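Local structure of YrbA (Sinorhizobium meliloti 2011, 5NFM) at residues D29-V35 with H65-T71. The protein binds divalent metal cations such as copper and belongs to the BolA-like family. Where two conformers were deposited one is given. Numbering follows the deposited sequence.
Sequences DHYAAEV and HALALQT. With CU (copper (II) ion), chain C; LI (lithium ion), chain B.
Two parallel strands pair in the three-stranded mixed sheet of the BolA-like fold, with a copper site at their N-terminal end. Strand 31-35 is central, 67-71 outer; their axes approach to 4.4 Å and cross at -23°, Tyr31 opposite Leu67 through Val35 opposite Thr71. Tyr31, Ala33 and Val35 carry the ladder: Tyr31 N to Ala66 O (2.8 Å), Ala68 N to Tyr31 O (2.9 Å), Ala33 N to Ala68 O (2.8 Å), Gln70 N to Ala33 O (2.9 Å) and Val35 N to Gln70 O (2.9 Å). Tyr31, Val35 and Leu67 meet helix 5-13, Leu69 and Thr71 helix 45-56; on this face Ala33 CB lies 3.9 Å from Leu67 CD1. Ala32, Glu34, Ala68 and Gln70 line the other. Helix 63-66 ends before Leu67, bringing His65 (chi1 p) beside His30 (chi1 m). Copper binds His30 NE2 and His65 NE2, each at 2.0 Å, plus four waters; two of these waters, one each, donate to Asp29 OD1 and Asp29 OD2 (2.6 Å both). His30 O binds lithium at 1.9 Å.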
# COMPACT_ATOMS: atom_id res chain seq x y z
N ASP A 29 -10.10 2.50 -10.17
CA ASP A 29 -9.01 2.08 -11.05
C ASP A 29 -7.65 2.47 -10.48
O ASP A 29 -6.82 1.61 -10.18
CB ASP A 29 -9.24 2.72 -12.44
CG ASP A 29 -8.20 2.32 -13.46
OD1 ASP A 29 -7.63 1.21 -13.34
OD2 ASP A 29 -7.95 3.12 -14.39
N HIS A 30 -7.42 3.78 -10.31
CA HIS A 30 -6.17 4.29 -9.76
C HIS A 30 -6.41 4.80 -8.35
O HIS A 30 -7.43 5.46 -8.07
CB HIS A 30 -5.61 5.42 -10.63
CG HIS A 30 -5.18 4.97 -11.99
ND1 HIS A 30 -4.81 5.86 -12.96
CD2 HIS A 30 -5.04 3.73 -12.54
CE1 HIS A 30 -4.48 5.20 -14.06
NE2 HIS A 30 -4.61 3.90 -13.84
N TYR A 31 -5.44 4.50 -7.47
CA TYR A 31 -5.55 4.74 -6.04
C TYR A 31 -4.24 5.33 -5.52
O TYR A 31 -3.19 5.25 -6.17
CB TYR A 31 -5.79 3.41 -5.30
CG TYR A 31 -7.08 2.70 -5.66
CD1 TYR A 31 -7.17 1.92 -6.81
CD2 TYR A 31 -8.20 2.78 -4.85
CE1 TYR A 31 -8.34 1.25 -7.13
CE2 TYR A 31 -9.38 2.11 -5.17
CZ TYR A 31 -9.44 1.34 -6.31
OH TYR A 31 -10.58 0.65 -6.64
N ALA A 32 -4.33 5.90 -4.32
CA ALA A 32 -3.16 6.26 -3.54
C ALA A 32 -3.29 5.59 -2.18
O ALA A 32 -4.39 5.45 -1.65
CB ALA A 32 -3.03 7.77 -3.38
N ALA A 33 -2.17 5.13 -1.64
CA ALA A 33 -2.14 4.47 -0.34
C ALA A 33 -1.05 5.08 0.53
O ALA A 33 0.08 5.26 0.08
CB ALA A 33 -1.86 2.97 -0.48
N GLU A 34 -1.41 5.39 1.78
CA GLU A 34 -0.43 5.69 2.82
C GLU A 34 -0.35 4.47 3.73
O GLU A 34 -1.38 3.95 4.17
CB GLU A 34 -0.81 6.92 3.63
CG GLU A 34 0.24 7.21 4.68
CD GLU A 34 -0.01 8.49 5.43
OE1 GLU A 34 -1.09 9.10 5.25
OE2 GLU A 34 0.88 8.87 6.21
N VAL A 35 0.88 4.00 3.97
CA VAL A 35 1.11 2.83 4.80
C VAL A 35 2.16 3.20 5.84
O VAL A 35 3.28 3.59 5.48
CB VAL A 35 1.57 1.61 3.98
CG1 VAL A 35 1.65 0.38 4.87
CG2 VAL A 35 0.64 1.37 2.79
N HIS A 65 1.81 2.11 -11.55
CA HIS A 65 1.14 3.39 -11.72
C HIS A 65 -0.19 3.49 -10.99
O HIS A 65 -0.64 4.61 -10.68
CB HIS A 65 0.93 3.73 -13.21
CG HIS A 65 -0.24 3.03 -13.85
ND1 HIS A 65 -0.13 1.84 -14.52
CD2 HIS A 65 -1.55 3.39 -13.93
CE1 HIS A 65 -1.31 1.48 -14.98
NE2 HIS A 65 -2.20 2.40 -14.64
N ALA A 66 -0.85 2.36 -10.73
CA ALA A 66 -2.22 2.39 -10.24
C ALA A 66 -2.32 2.49 -8.73
O ALA A 66 -3.42 2.73 -8.22
CB ALA A 66 -3.00 1.17 -10.74
N LEU A 67 -1.22 2.30 -8.00
CA LEU A 67 -1.20 2.45 -6.54
C LEU A 67 -0.05 3.39 -6.17
O LEU A 67 1.09 2.95 -6.01
CB LEU A 67 -1.07 1.09 -5.85
CG LEU A 67 -1.28 1.14 -4.33
CD1 LEU A 67 -2.69 1.56 -3.97
CD2 LEU A 67 -0.95 -0.21 -3.73
N ALA A 68 -0.36 4.68 -6.05
CA ALA A 68 0.65 5.68 -5.70
C ALA A 68 0.89 5.64 -4.19
O ALA A 68 -0.06 5.72 -3.41
CB ALA A 68 0.17 7.07 -6.12
N LEU A 69 2.15 5.54 -3.78
CA LEU A 69 2.50 5.16 -2.42
C LEU A 69 3.14 6.27 -1.60
O LEU A 69 3.97 7.05 -2.10
CB LEU A 69 3.47 3.97 -2.43
CG LEU A 69 2.91 2.66 -3.01
CD1 LEU A 69 3.99 1.60 -3.09
CD2 LEU A 69 1.73 2.15 -2.19
N GLN A 70 2.76 6.30 -0.33
CA GLN A 70 3.43 7.09 0.70
C GLN A 70 3.63 6.18 1.89
O GLN A 70 2.67 5.57 2.37
CB GLN A 70 2.54 8.28 1.07
CG GLN A 70 2.96 9.12 2.25
CD GLN A 70 1.91 10.17 2.58
OE1 GLN A 70 0.89 10.28 1.90
NE2 GLN A 70 2.16 10.95 3.62
N THR A 71 4.87 6.06 2.36
CA THR A 71 5.17 5.15 3.45
C THR A 71 6.03 5.85 4.50
O THR A 71 6.78 6.79 4.21
CB THR A 71 5.89 3.89 2.93
OG1 THR A 71 7.00 4.28 2.11
CG2 THR A 71 4.95 3.03 2.11
CU CU C . -4.13 2.52 -15.21
LI LI B . -9.19 5.98 -8.64
O HOH W 1 -5.18 0.66 -14.09
O HOH W 2 -5.99 2.68 -15.99
O HOH W 3 -2.40 6.04 -8.93
O HOH W 4 -3.71 4.12 -16.99
O HOH W 5 -4.01 1.06 -16.61